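Long-range contacts in putative 2OG-Fe(II) oxygenase family protein (Caulobacter crescentus CB15, PDB 3OOX), which probably acts as an iron(II)- and 2-oxoglutarate-dependent oxygenase, with a predicted activity that forms ethylene from 2-oxoglutarate and oxidises L-arginine: residues S5-V10 and L218-P223; F35-D40 and P224-I229; A57-P62 and L95-H100; L238-L243 and D290-S295; Y275-L280 and I296-F301. All coordinates share one frame; numbering follows the deposited sequence.

Contact 1 (S5-V10 and L218-P223)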
# COMPACT_ATOMS: atom_id res chain seq x y z
N SER A 5 7.60 17.76 7.48
CA SER A 5 6.65 17.04 6.63
C SER A 5 5.74 18.00 5.86
O SER A 5 5.27 18.98 6.42
CB SER A 5 5.82 16.10 7.49
OG SER A 5 5.03 15.27 6.65
N ALA A 6 5.53 17.72 4.58
CA ALA A 6 4.71 18.55 3.70
C ALA A 6 3.20 18.35 3.86
O ALA A 6 2.41 19.15 3.36
CB ALA A 6 5.11 18.34 2.22
N ILE A 7 2.80 17.30 4.58
CA ILE A 7 1.39 16.96 4.70
C ILE A 7 1.00 16.80 6.16
O ILE A 7 1.49 15.89 6.84
CB ILE A 7 1.07 15.65 3.97
CG1 ILE A 7 1.40 15.76 2.47
CG2 ILE A 7 -0.41 15.28 4.15
CD1 ILE A 7 1.06 14.50 1.66
N ASP A 8 0.09 17.66 6.63
CA ASP A 8 -0.31 17.69 8.04
C ASP A 8 -1.22 16.51 8.34
O ASP A 8 -2.10 16.19 7.53
CB ASP A 8 -1.07 18.99 8.35
CG ASP A 8 -0.21 20.25 8.18
OD1 ASP A 8 1.03 20.18 8.33
OD2 ASP A 8 -0.80 21.32 7.93
N PRO A 9 -1.01 15.83 9.48
CA PRO A 9 -1.90 14.71 9.81
C PRO A 9 -3.35 15.14 10.11
O PRO A 9 -3.58 16.27 10.59
CB PRO A 9 -1.26 14.06 11.04
CG PRO A 9 0.09 14.66 11.18
CD PRO A 9 0.13 15.93 10.40
N VAL A 10 -4.27 14.25 9.78
CA VAL A 10 -5.69 14.37 10.12
C VAL A 10 -5.96 13.28 11.16
O VAL A 10 -5.66 12.13 10.94
CB VAL A 10 -6.59 14.17 8.89
CG1 VAL A 10 -8.12 14.22 9.26
CG2 VAL A 10 -6.27 15.20 7.80
N LEU A 218 8.48 16.38 -2.28
CA LEU A 218 8.01 16.82 -0.97
C LEU A 218 8.16 15.72 0.05
O LEU A 218 7.65 14.62 -0.17
CB LEU A 218 6.54 17.21 -1.06
CG LEU A 218 6.13 18.21 -2.13
CD1 LEU A 218 4.63 18.47 -2.00
CD2 LEU A 218 6.92 19.50 -2.08
N PRO A 219 8.81 16.00 1.21
CA PRO A 219 8.94 14.98 2.23
C PRO A 219 7.61 14.66 2.91
O PRO A 219 6.83 15.57 3.21
CB PRO A 219 9.93 15.60 3.24
CG PRO A 219 9.85 17.00 3.03
CD PRO A 219 9.48 17.25 1.60
N ILE A 220 7.35 13.37 3.13
CA ILE A 220 6.23 12.91 3.94
C ILE A 220 6.88 12.22 5.12
O ILE A 220 7.36 11.09 5.03
CB ILE A 220 5.25 11.98 3.20
CG1 ILE A 220 4.71 12.68 1.94
CG2 ILE A 220 4.09 11.61 4.13
CD1 ILE A 220 3.78 11.82 1.13
N ASN A 221 6.92 12.96 6.23
CA ASN A 221 7.66 12.56 7.43
C ASN A 221 6.76 12.66 8.64
O ASN A 221 6.81 13.66 9.39
CB ASN A 221 8.90 13.42 7.64
CG ASN A 221 9.80 12.85 8.72
OD1 ASN A 221 9.71 11.66 9.03
ND2 ASN A 221 10.67 13.69 9.29
N PRO A 222 5.90 11.66 8.84
CA PRO A 222 4.90 11.84 9.90
C PRO A 222 5.47 11.57 11.28
O PRO A 222 6.53 10.96 11.41
CB PRO A 222 3.87 10.77 9.57
CG PRO A 222 4.69 9.67 8.98
CD PRO A 222 5.74 10.36 8.16
N PRO A 223 4.75 11.99 12.33
CA PRO A 223 5.11 11.50 13.65
C PRO A 223 4.83 10.01 13.76
O PRO A 223 4.14 9.46 12.90
CB PRO A 223 4.17 12.27 14.60
CG PRO A 223 3.19 12.96 13.78
CD PRO A 223 3.52 12.79 12.32
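The backbone N-H of A6 gives the shorter of two polar bonds here, reaching P219 O at 2.9 Å and almost in line with that carbonyl. One residue earlier, S5 OG accepts from the backbone N of N221 at 3.0 Å, with 163° at the hydrogen. The hydroxyl reaches it because OG stands anti to the backbone N of S5 (chi1 -172°). An alanine at S5 would keep CB over the N221 backbone but would probably leave the N-H of N221 without this acceptor. The N221 side chain turns away and binds E205 N through OD1. Apolar contacts flank the two bonds: A6 CB meets L218 CB at 3.8 Å, and the I7 and I220 side chains cross obliquely with their CD1 atoms 3.9 Å apart. Both also touch F35 of strand 35-39. Further along, P9 CG approaches P223 CD at 4.1 Å. The N-terminal loop is thereby laid against strand 217-219 and the loop after it, at an outermost strand of the smaller four-stranded sheet of this jelly-roll (cupin-like) fold. With one backbone and one side-chain acceptor, the polar join fixes S5 and A6, while farther along the loop the attachment is apolar.

Contact 2 (F35-D40 and P224-I229); sequences FAVLSD and PGCLVI. With EDO (1,2-ethanediol), chain F.
Strands 35-39 and 227-231 run antiparallel, with A36-I229 and L38-L227 as hydrogen-bonded pairs around the non-hydrogen-bonded pair V37-V228. They are neighbours in the major sheet of the double-stranded beta-helix (jelly-roll) fold of 2-oxoglutarate oxygenases. The A36-I229 pair is closed by two bonds, A36 N to I229 O and I229 N to A36 O, each 2.8 Å. L38 and L227 are paired in the same reciprocal way. On the face carrying A36, L38, L227 and I229, I229 CD1 packs on L38 CB at 3.9 Å, and helices 19-33 and 127-152 cover this layer. V37 and V228 point to the other face, where V37 CG1 meets C226 CB at 4.1 Å. At the strand start, V228 CG1 lies in the plane of the F35 ring, at its edge, 3.6 Å from CD2; the same ring meets H248 edge-to-face. An alanine at F35 would probably leave a gap beside V228 CG1 and deprive H248 of its aromatic partner. Past the last pair, C226 SG touches S39 CB at 3.7 Å. A water there accepts from D40 N at 2.9 Å and donates to G225 O at 2.8 Å.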
# COMPACT_ATOMS: atom_id res chain seq x y z
N PHE A 35 -2.02 11.78 -1.48
CA PHE A 35 -1.55 11.23 -0.21
C PHE A 35 -2.28 11.93 0.94
O PHE A 35 -2.61 13.10 0.83
CB PHE A 35 -0.05 11.47 0.00
CG PHE A 35 0.85 10.40 -0.59
CD1 PHE A 35 1.15 10.40 -1.95
CD2 PHE A 35 1.40 9.41 0.19
CE1 PHE A 35 1.95 9.44 -2.49
CE2 PHE A 35 2.24 8.46 -0.35
CZ PHE A 35 2.52 8.49 -1.71
N ALA A 36 -2.43 11.21 2.05
CA ALA A 36 -2.90 11.78 3.31
C ALA A 36 -2.16 11.11 4.45
O ALA A 36 -1.67 9.99 4.31
CB ALA A 36 -4.40 11.60 3.46
N VAL A 37 -2.09 11.81 5.58
CA VAL A 37 -1.48 11.28 6.78
C VAL A 37 -2.55 11.23 7.84
O VAL A 37 -3.19 12.25 8.11
CB VAL A 37 -0.30 12.16 7.27
CG1 VAL A 37 0.30 11.58 8.58
CG2 VAL A 37 0.78 12.29 6.15
N LEU A 38 -2.71 10.05 8.42
CA LEU A 38 -3.76 9.75 9.41
C LEU A 38 -3.11 9.46 10.76
O LEU A 38 -2.34 8.52 10.90
CB LEU A 38 -4.59 8.55 8.96
CG LEU A 38 -5.74 8.14 9.87
CD1 LEU A 38 -6.80 9.17 9.74
CD2 LEU A 38 -6.30 6.79 9.43
N SER A 39 -3.40 10.30 11.76
CA SER A 39 -2.86 10.13 13.11
C SER A 39 -3.92 9.52 14.04
O SER A 39 -5.09 9.39 13.65
CB SER A 39 -2.41 11.48 13.62
OG SER A 39 -3.50 12.38 13.67
N ASP A 40 -3.49 9.09 15.22
CA ASP A 40 -4.39 8.62 16.28
C ASP A 40 -5.26 7.43 15.83
O ASP A 40 -6.46 7.40 16.10
CB ASP A 40 -5.29 9.76 16.79
CG ASP A 40 -4.52 10.94 17.32
OD1 ASP A 40 -3.44 10.74 17.92
OD2 ASP A 40 -5.02 12.07 17.13
N PRO A 224 5.34 9.35 14.79
CA PRO A 224 5.03 7.96 15.08
C PRO A 224 3.52 7.73 15.27
O PRO A 224 2.79 8.70 15.52
CB PRO A 224 5.81 7.68 16.36
CG PRO A 224 6.82 8.70 16.43
CD PRO A 224 6.28 9.91 15.79
N GLY A 225 3.10 6.48 15.13
CA GLY A 225 1.70 6.09 15.31
C GLY A 225 0.76 6.66 14.27
O GLY A 225 -0.39 6.99 14.58
N CYS A 226 1.26 6.80 13.03
CA CYS A 226 0.41 7.25 11.94
C CYS A 226 0.39 6.24 10.79
O CYS A 226 1.20 5.33 10.72
CB CYS A 226 0.86 8.61 11.36
SG CYS A 226 0.81 10.05 12.45
N LEU A 227 -0.59 6.42 9.91
CA LEU A 227 -0.66 5.75 8.63
C LEU A 227 -0.52 6.80 7.53
O LEU A 227 -1.20 7.82 7.54
CB LEU A 227 -2.01 5.03 8.45
CG LEU A 227 -2.16 3.71 9.19
CD1 LEU A 227 -3.65 3.38 9.39
CD2 LEU A 227 -1.48 2.56 8.45
N VAL A 228 0.39 6.54 6.59
CA VAL A 228 0.48 7.36 5.39
C VAL A 228 -0.31 6.59 4.32
O VAL A 228 -0.09 5.41 4.10
CB VAL A 228 1.92 7.54 4.91
CG1 VAL A 228 1.93 8.31 3.57
CG2 VAL A 228 2.76 8.27 5.97
N ILE A 229 -1.27 7.26 3.71
CA ILE A 229 -2.17 6.61 2.77
C ILE A 229 -2.09 7.28 1.42
O ILE A 229 -2.04 8.50 1.35
CB ILE A 229 -3.61 6.67 3.27
CG1 ILE A 229 -3.69 6.10 4.69
CG2 ILE A 229 -4.55 5.87 2.30
CD1 ILE A 229 -4.81 6.64 5.53
C1 EDO F . 5.22 3.32 14.83
O1 EDO F . 4.75 4.60 14.37
C2 EDO F . 4.59 2.89 16.16
O2 EDO F . 4.59 3.96 17.13
O HOH W 1 -0.76 9.27 16.16

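Contact 3 (A57-P62 and L95-H100); sequences AFFALP and LKEFWH
The F58 ring takes the edge of the W99 indole on one face, with W99 CE3 lying 3.5 Å above the F58 plane and offset toward the rim. This is a T-shaped pair: the centroid of the F58 ring is 4.8 Å from that of the six-membered indole ring, and the planes stand at 68°. At the edge of F58, in its plane, sits CE1 of F59, whereas F59 receives F58 CD2 over one of its own faces. The F59 ring presents its edge to the strand backbone, with CZ 3.8 Å from W99 N. W99 CB points toward the helix, and CG stands anti to the backbone N (chi1 -177°). Together the two phenylalanines pack the last part of helix 45-59 against strand 97-101, a member of the major jelly-roll sheet next to strand 170-176. E97 runs past F59 in the opposite direction, its CD 3.4 Å from F59 CD1, with the carboxylate plane 33° from the ring. The carboxylate is held on both oxygens: OE2 accepts from H175 ND1, and OE1 pairs with K66 NZ and Y79 OH. K66 NZ also bonds to F59 O, joining F59 to the same polar cluster.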
# COMPACT_ATOMS: atom_id res chain seq x y z
N ALA A 57 11.57 -11.81 12.65
CA ALA A 57 12.00 -13.17 12.95
C ALA A 57 12.10 -14.01 11.69
O ALA A 57 13.08 -14.74 11.49
CB ALA A 57 11.01 -13.82 13.97
N PHE A 58 11.12 -13.86 10.80
CA PHE A 58 11.18 -14.58 9.53
C PHE A 58 12.45 -14.21 8.72
O PHE A 58 13.16 -15.10 8.22
CB PHE A 58 9.95 -14.34 8.64
CG PHE A 58 10.14 -14.92 7.27
CD1 PHE A 58 10.01 -16.27 7.05
CD2 PHE A 58 10.56 -14.11 6.22
CE1 PHE A 58 10.24 -16.83 5.82
CE2 PHE A 58 10.82 -14.68 4.98
CZ PHE A 58 10.67 -16.03 4.78
N PHE A 59 12.69 -12.91 8.57
CA PHE A 59 13.82 -12.46 7.75
C PHE A 59 15.17 -12.78 8.37
O PHE A 59 16.18 -12.86 7.66
CB PHE A 59 13.72 -10.95 7.46
CG PHE A 59 12.59 -10.58 6.51
CD1 PHE A 59 12.52 -11.18 5.25
CD2 PHE A 59 11.65 -9.65 6.86
CE1 PHE A 59 11.50 -10.85 4.37
CE2 PHE A 59 10.62 -9.31 5.98
CZ PHE A 59 10.55 -9.94 4.74
N ALA A 60 15.19 -12.99 9.69
CA ALA A 60 16.41 -13.45 10.40
C ALA A 60 16.73 -14.95 10.22
O ALA A 60 17.82 -15.40 10.60
CB ALA A 60 16.29 -13.11 11.89
N LEU A 61 15.80 -15.72 9.64
CA LEU A 61 16.05 -17.14 9.37
C LEU A 61 17.17 -17.31 8.34
O LEU A 61 17.45 -16.39 7.57
CB LEU A 61 14.80 -17.82 8.85
CG LEU A 61 13.62 -18.01 9.79
CD1 LEU A 61 12.36 -18.43 9.05
CD2 LEU A 61 13.98 -19.02 10.89
N PRO A 62 17.82 -18.50 8.31
CA PRO A 62 18.83 -18.77 7.28
C PRO A 62 18.24 -18.63 5.88
O PRO A 62 17.06 -18.90 5.68
CB PRO A 62 19.23 -20.22 7.54
CG PRO A 62 18.93 -20.44 9.01
CD PRO A 62 17.68 -19.63 9.25
N LEU A 95 19.68 -4.13 -2.03
CA LEU A 95 19.37 -5.37 -1.34
C LEU A 95 18.14 -5.22 -0.47
O LEU A 95 18.13 -4.50 0.54
CB LEU A 95 20.54 -5.83 -0.47
CG LEU A 95 21.78 -6.17 -1.28
CD1 LEU A 95 22.98 -6.42 -0.34
CD2 LEU A 95 21.56 -7.38 -2.19
N LYS A 96 17.07 -5.90 -0.89
CA LYS A 96 15.85 -5.93 -0.12
C LYS A 96 15.18 -7.28 -0.37
O LYS A 96 15.34 -7.89 -1.45
CB LYS A 96 14.97 -4.76 -0.53
CG LYS A 96 14.49 -4.83 -1.97
CD LYS A 96 14.20 -3.48 -2.57
CE LYS A 96 13.86 -3.59 -4.07
NZ LYS A 96 15.04 -3.67 -4.96
N GLU A 97 14.47 -7.77 0.64
CA GLU A 97 13.80 -9.05 0.56
C GLU A 97 12.35 -8.85 0.98
O GLU A 97 12.04 -7.94 1.75
CB GLU A 97 14.51 -10.11 1.41
CG GLU A 97 14.69 -9.74 2.88
CD GLU A 97 15.45 -10.77 3.67
OE1 GLU A 97 15.51 -11.94 3.24
OE2 GLU A 97 15.96 -10.38 4.75
N PHE A 98 11.45 -9.68 0.46
CA PHE A 98 10.01 -9.49 0.59
C PHE A 98 9.32 -10.76 1.09
O PHE A 98 9.74 -11.86 0.76
CB PHE A 98 9.35 -9.25 -0.78
CG PHE A 98 9.83 -8.00 -1.53
CD1 PHE A 98 11.03 -7.99 -2.23
CD2 PHE A 98 9.02 -6.89 -1.63
CE1 PHE A 98 11.43 -6.89 -2.94
CE2 PHE A 98 9.41 -5.76 -2.35
CZ PHE A 98 10.61 -5.76 -2.98
N TRP A 99 8.19 -10.55 1.76
CA TRP A 99 7.17 -11.58 1.96
C TRP A 99 5.84 -10.98 1.52
O TRP A 99 5.51 -9.87 1.92
CB TRP A 99 7.06 -11.99 3.44
CG TRP A 99 6.05 -13.09 3.61
CD1 TRP A 99 4.70 -12.96 3.79
CD2 TRP A 99 6.32 -14.50 3.59
NE1 TRP A 99 4.11 -14.20 3.88
CE2 TRP A 99 5.08 -15.16 3.75
CE3 TRP A 99 7.49 -15.27 3.47
CZ2 TRP A 99 4.99 -16.56 3.79
CZ3 TRP A 99 7.39 -16.68 3.50
CH2 TRP A 99 6.15 -17.29 3.67
N HIS A 100 5.08 -11.70 0.72
CA HIS A 100 3.75 -11.25 0.35
C HIS A 100 2.66 -12.19 0.82
O HIS A 100 2.73 -13.40 0.59
CB HIS A 100 3.66 -11.12 -1.16
CG HIS A 100 4.42 -9.95 -1.69
ND1 HIS A 100 5.34 -10.06 -2.71
CD2 HIS A 100 4.41 -8.64 -1.32
CE1 HIS A 100 5.86 -8.86 -2.95
NE2 HIS A 100 5.31 -7.98 -2.12

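Contact 4 (L238-L243 and D290-S295)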
# COMPACT_ATOMS: atom_id res chain seq x y z
N LEU A 238 -11.35 5.27 -11.48
CA LEU A 238 -12.76 5.35 -11.10
C LEU A 238 -13.24 6.80 -11.02
O LEU A 238 -14.36 7.10 -11.43
CB LEU A 238 -12.99 4.62 -9.79
CG LEU A 238 -14.41 4.68 -9.21
CD1 LEU A 238 -15.40 3.96 -10.14
CD2 LEU A 238 -14.44 4.08 -7.79
N THR A 239 -12.40 7.69 -10.49
CA THR A 239 -12.76 9.10 -10.26
C THR A 239 -12.44 10.02 -11.44
O THR A 239 -12.42 11.25 -11.26
CB THR A 239 -12.06 9.66 -8.99
OG1 THR A 239 -10.63 9.65 -9.20
CG2 THR A 239 -12.41 8.84 -7.74
N ASN A 240 -12.19 9.45 -12.61
CA ASN A 240 -11.84 10.25 -13.79
C ASN A 240 -10.71 11.22 -13.48
O ASN A 240 -10.67 12.38 -13.93
CB ASN A 240 -13.05 11.04 -14.30
CG ASN A 240 -12.93 11.38 -15.77
OD1 ASN A 240 -12.32 10.62 -16.55
ND2 ASN A 240 -13.56 12.48 -16.18
N ASN A 241 -9.76 10.69 -12.70
CA ASN A 241 -8.54 11.41 -12.29
C ASN A 241 -8.74 12.59 -11.34
O ASN A 241 -7.81 13.34 -11.08
CB ASN A 241 -7.70 11.77 -13.53
CG ASN A 241 -7.15 10.54 -14.24
OD1 ASN A 241 -7.89 9.67 -14.61
ND2 ASN A 241 -5.83 10.47 -14.38
N VAL A 242 -9.93 12.73 -10.78
CA VAL A 242 -10.20 13.74 -9.76
C VAL A 242 -9.28 13.50 -8.54
O VAL A 242 -8.70 14.44 -8.01
CB VAL A 242 -11.69 13.75 -9.36
CG1 VAL A 242 -11.89 14.55 -8.06
CG2 VAL A 242 -12.55 14.35 -10.49
N LEU A 243 -9.14 12.23 -8.14
CA LEU A 243 -8.15 11.88 -7.12
C LEU A 243 -6.94 11.26 -7.81
O LEU A 243 -7.05 10.21 -8.44
CB LEU A 243 -8.73 10.90 -6.10
CG LEU A 243 -9.99 11.37 -5.35
CD1 LEU A 243 -10.45 10.36 -4.31
CD2 LEU A 243 -9.78 12.73 -4.66
N ASP A 290 -15.04 12.29 -19.77
CA ASP A 290 -14.74 10.92 -19.41
C ASP A 290 -13.51 10.41 -20.18
O ASP A 290 -13.50 10.33 -21.41
CB ASP A 290 -15.96 10.06 -19.71
CG ASP A 290 -15.92 8.70 -19.06
OD1 ASP A 290 -14.89 8.29 -18.47
OD2 ASP A 290 -16.96 8.04 -19.17
N ARG A 291 -12.45 10.09 -19.41
CA ARG A 291 -11.21 9.57 -20.00
C ARG A 291 -11.29 8.07 -20.23
O ARG A 291 -10.41 7.49 -20.89
CB ARG A 291 -10.04 9.89 -19.08
CG ARG A 291 -9.90 11.33 -18.78
CD ARG A 291 -8.79 11.55 -17.77
NE ARG A 291 -8.93 12.87 -17.18
CZ ARG A 291 -7.94 13.57 -16.64
NH1 ARG A 291 -6.70 13.09 -16.58
NH2 ARG A 291 -8.21 14.76 -16.14
N TYR A 292 -12.34 7.43 -19.71
CA TYR A 292 -12.46 5.99 -19.70
C TYR A 292 -13.83 5.52 -20.22
O TYR A 292 -14.60 4.94 -19.48
CB TYR A 292 -12.19 5.46 -18.28
CG TYR A 292 -10.91 6.04 -17.69
CD1 TYR A 292 -9.67 5.59 -18.13
CD2 TYR A 292 -10.92 7.06 -16.72
CE1 TYR A 292 -8.49 6.11 -17.65
CE2 TYR A 292 -9.74 7.59 -16.21
CZ TYR A 292 -8.53 7.10 -16.68
OH TYR A 292 -7.36 7.62 -16.17
N PRO A 293 -14.10 5.77 -21.51
CA PRO A 293 -15.43 5.43 -22.03
C PRO A 293 -15.71 3.93 -22.02
O PRO A 293 -16.89 3.55 -22.02
CB PRO A 293 -15.40 5.97 -23.46
CG PRO A 293 -13.97 5.99 -23.85
CD PRO A 293 -13.23 6.32 -22.56
N GLU A 294 -14.66 3.10 -22.03
CA GLU A 294 -14.80 1.66 -21.92
C GLU A 294 -14.46 1.24 -20.49
O GLU A 294 -13.33 1.45 -20.02
CB GLU A 294 -13.85 0.96 -22.90
CG GLU A 294 -13.99 1.42 -24.36
CD GLU A 294 -12.66 1.86 -24.97
OE1 GLU A 294 -12.11 2.90 -24.55
OE2 GLU A 294 -12.18 1.17 -25.90
N SER A 295 -15.44 0.67 -19.79
CA SER A 295 -15.21 0.22 -18.43
C SER A 295 -14.34 -1.04 -18.42
O SER A 295 -14.08 -1.65 -19.46
CB SER A 295 -16.53 -0.01 -17.71
OG SER A 295 -17.33 1.15 -17.75
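N241 OD1 accepts from Y292 OH at 2.6 Å, the hydroxyl lying in the amide plane on a lone pair. Amide and ring are nearly coplanar, 17° apart, and OD1 sits at the edge of the tyrosine ring, 3.2 Å from CE2. Next to this bond, N240 OD1 accepts from the backbone N of R291 at 2.9 Å; the N-H points almost straight at the oxygen (170°). The donor is tilted somewhat from that amide plane. N240 OD1 also touches the aliphatic part of R291, with CG at 3.4 Å. From there the arginine chain extends from CG to NE and brings its guanidinium over N241: the two flat groups are stacked, 16° apart, with N241 CB 3.5 Å above the guanidinium plane. Nearer the backbone, R291 CB lies over one face of the Y292 ring, offset toward the rim.

Both asparagines belong to the turn that ends helix 233-238. N240, with positive phi, is the C-prime residue of a Schellman motif, in which N241 N bonds to E236 O and N240 N to R237 O; T239 to V242 form a type I' beta turn. T239 OG1 accepts from L243 N at 3.2 Å beyond it. In the facing loop an Asx turn holds the backbone at Y292, whose N reaches D290 OD1 at 3.0 Å from above the carboxylate plane, and that oxygen is also hydrogen-bonded to T279 OG1. N240 ND2 donates to P289 O and C283 O, while N288 binds N240 O through ND2 and R291 NH2 through OD1.

Contact 5 (Y275-L280 and I296-F301)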
# COMPACT_ATOMS: atom_id res chain seq x y z
N TYR A 275 -15.12 -6.49 -9.81
CA TYR A 275 -15.72 -5.17 -9.72
C TYR A 275 -15.48 -4.43 -11.03
O TYR A 275 -14.33 -4.28 -11.47
CB TYR A 275 -15.13 -4.36 -8.58
CG TYR A 275 -15.64 -2.95 -8.52
CD1 TYR A 275 -16.97 -2.69 -8.29
CD2 TYR A 275 -14.78 -1.86 -8.64
CE1 TYR A 275 -17.45 -1.41 -8.23
CE2 TYR A 275 -15.24 -0.58 -8.56
CZ TYR A 275 -16.58 -0.35 -8.34
OH TYR A 275 -17.05 0.96 -8.27
N GLU A 276 -16.56 -3.99 -11.68
CA GLU A 276 -16.44 -3.20 -12.89
C GLU A 276 -16.19 -1.75 -12.50
O GLU A 276 -17.00 -1.08 -11.79
CB GLU A 276 -17.71 -3.29 -13.76
CG GLU A 276 -17.61 -2.38 -14.97
CD GLU A 276 -18.85 -2.43 -15.88
OE1 GLU A 276 -19.86 -1.81 -15.52
OE2 GLU A 276 -18.78 -3.06 -16.94
N ILE A 277 -15.02 -1.26 -12.92
CA ILE A 277 -14.65 0.12 -12.76
C ILE A 277 -15.25 0.89 -13.92
O ILE A 277 -14.83 0.75 -15.07
CB ILE A 277 -13.08 0.32 -12.73
CG1 ILE A 277 -12.45 -0.54 -11.63
CG2 ILE A 277 -12.72 1.80 -12.58
CD1 ILE A 277 -10.93 -0.56 -11.72
N LYS A 278 -16.25 1.71 -13.59
CA LYS A 278 -16.98 2.53 -14.54
C LYS A 278 -16.99 3.96 -13.99
O LYS A 278 -17.31 4.21 -12.83
CB LYS A 278 -18.39 1.98 -14.76
CG LYS A 278 -19.25 2.87 -15.64
CD LYS A 278 -20.61 2.22 -15.92
CE LYS A 278 -21.42 3.06 -16.90
NZ LYS A 278 -21.74 4.42 -16.35
N THR A 279 -16.60 4.91 -14.83
CA THR A 279 -16.31 6.26 -14.36
C THR A 279 -17.47 6.85 -13.57
O THR A 279 -18.63 6.79 -14.00
CB THR A 279 -15.99 7.20 -15.54
OG1 THR A 279 -15.12 6.52 -16.46
CG2 THR A 279 -15.39 8.53 -15.01
N LEU A 280 -17.16 7.43 -12.41
CA LEU A 280 -18.19 8.08 -11.61
C LEU A 280 -18.75 9.25 -12.40
O LEU A 280 -18.02 10.13 -12.86
CB LEU A 280 -17.62 8.56 -10.28
CG LEU A 280 -17.12 7.48 -9.32
CD1 LEU A 280 -16.45 8.12 -8.12
CD2 LEU A 280 -18.25 6.55 -8.87
N ILE A 296 -13.88 -1.43 -17.23
CA ILE A 296 -12.91 -2.53 -17.11
C ILE A 296 -13.06 -3.13 -15.73
O ILE A 296 -13.35 -2.41 -14.78
CB ILE A 296 -11.44 -2.01 -17.34
CG1 ILE A 296 -10.48 -3.17 -17.54
CG2 ILE A 296 -10.96 -1.05 -16.20
CD1 ILE A 296 -9.13 -2.76 -18.13
N THR A 297 -12.92 -4.46 -15.60
CA THR A 297 -12.96 -5.03 -14.26
C THR A 297 -11.64 -4.72 -13.56
O THR A 297 -10.61 -4.52 -14.21
CB THR A 297 -13.15 -6.54 -14.21
OG1 THR A 297 -12.05 -7.22 -14.83
CG2 THR A 297 -14.46 -6.97 -14.93
N ALA A 298 -11.64 -4.73 -12.23
CA ALA A 298 -10.41 -4.50 -11.49
C ALA A 298 -9.34 -5.52 -11.88
O ALA A 298 -8.15 -5.18 -12.05
CB ALA A 298 -10.68 -4.58 -9.98
N ASP A 299 -9.73 -6.79 -12.07
CA ASP A 299 -8.72 -7.78 -12.41
C ASP A 299 -8.17 -7.57 -13.82
O ASP A 299 -6.96 -7.77 -14.04
CB ASP A 299 -9.20 -9.22 -12.24
CG ASP A 299 -8.04 -10.18 -12.25
OD1 ASP A 299 -7.17 -10.05 -11.34
OD2 ASP A 299 -7.98 -11.00 -13.20
N GLU A 300 -9.01 -7.19 -14.77
CA GLU A 300 -8.58 -6.86 -16.13
C GLU A 300 -7.56 -5.71 -16.09
O GLU A 300 -6.56 -5.72 -16.81
CB GLU A 300 -9.79 -6.47 -17.02
CG GLU A 300 -10.69 -7.65 -17.50
CD GLU A 300 -12.14 -7.29 -17.99
OE1 GLU A 300 -12.56 -6.10 -18.10
OE2 GLU A 300 -12.88 -8.25 -18.31
N PHE A 301 -7.87 -4.71 -15.29
CA PHE A 301 -7.01 -3.52 -15.13
C PHE A 301 -5.69 -3.90 -14.48
O PHE A 301 -4.63 -3.45 -14.92
CB PHE A 301 -7.73 -2.48 -14.30
CG PHE A 301 -6.97 -1.19 -14.12
CD1 PHE A 301 -6.95 -0.25 -15.10
CD2 PHE A 301 -6.27 -0.94 -12.95
CE1 PHE A 301 -6.28 0.94 -14.94
CE2 PHE A 301 -5.59 0.26 -12.77
CZ PHE A 301 -5.60 1.19 -13.77
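A two-stranded antiparallel ladder, strands 276-277 and 296-297, leads here directly into the C-terminal helix 298-309. I277 and I296 form its hydrogen-bonded pair: I277 N donates to I296 O at 2.8 Å, and I296 N returns a longer bond to I277 O at 3.2 Å. E276 and T297 make the adjoining non-hydrogen-bonded pair, their CA atoms 4.2 Å apart. Beyond it, Y275 O accepts from A298 N at 2.8 Å, so the first turn of the helix is tied to the neighbouring strand. The same carbonyl oxygen lies 3.2 Å from T297 CA in a CA-H...O contact. I277 carries the apolar part: its CB lies 4.3 Å from I296 CG2, and its CD1 reaches A298 CA at 4.0 Å. The F301 ring packs on D233, M234 and R237 of helix 233-238. T297 is the N-cap, its OG1 lying between the backbone N and the carbonyl carbon (chi1 63°) and accepting from E300 N at 3.0 Å. In the conformer described, E300 OE1 accepts from T297 N, from above the carboxylate plane, completing a capping box, the classical N-terminal signature of an alpha-helix, placed where the strand gives way to the helix.

Overall arrangement
The five contacts fall into three regions. Contacts 1 and 2 adjoin, centres 8 Å apart: V10 pairs with V37 and S39, adding strand 10-11 beside 35-39 in the major sheet, and I220 packs on F35. Their segments alternate along the chain, so the N-terminal part is joined twice to the later oxygenase part. Contact 3 is nested inside both loops and reaches the same sheet near its other end, with its centre about 25 Å from that of contact 2. Contacts 4 and 5 follow later in the chain, centres 10 Å apart, linked by D290 with T279 and L238 with L280; they fasten the C-terminal region beside helix 233-238, across the chain's centre from contact 3.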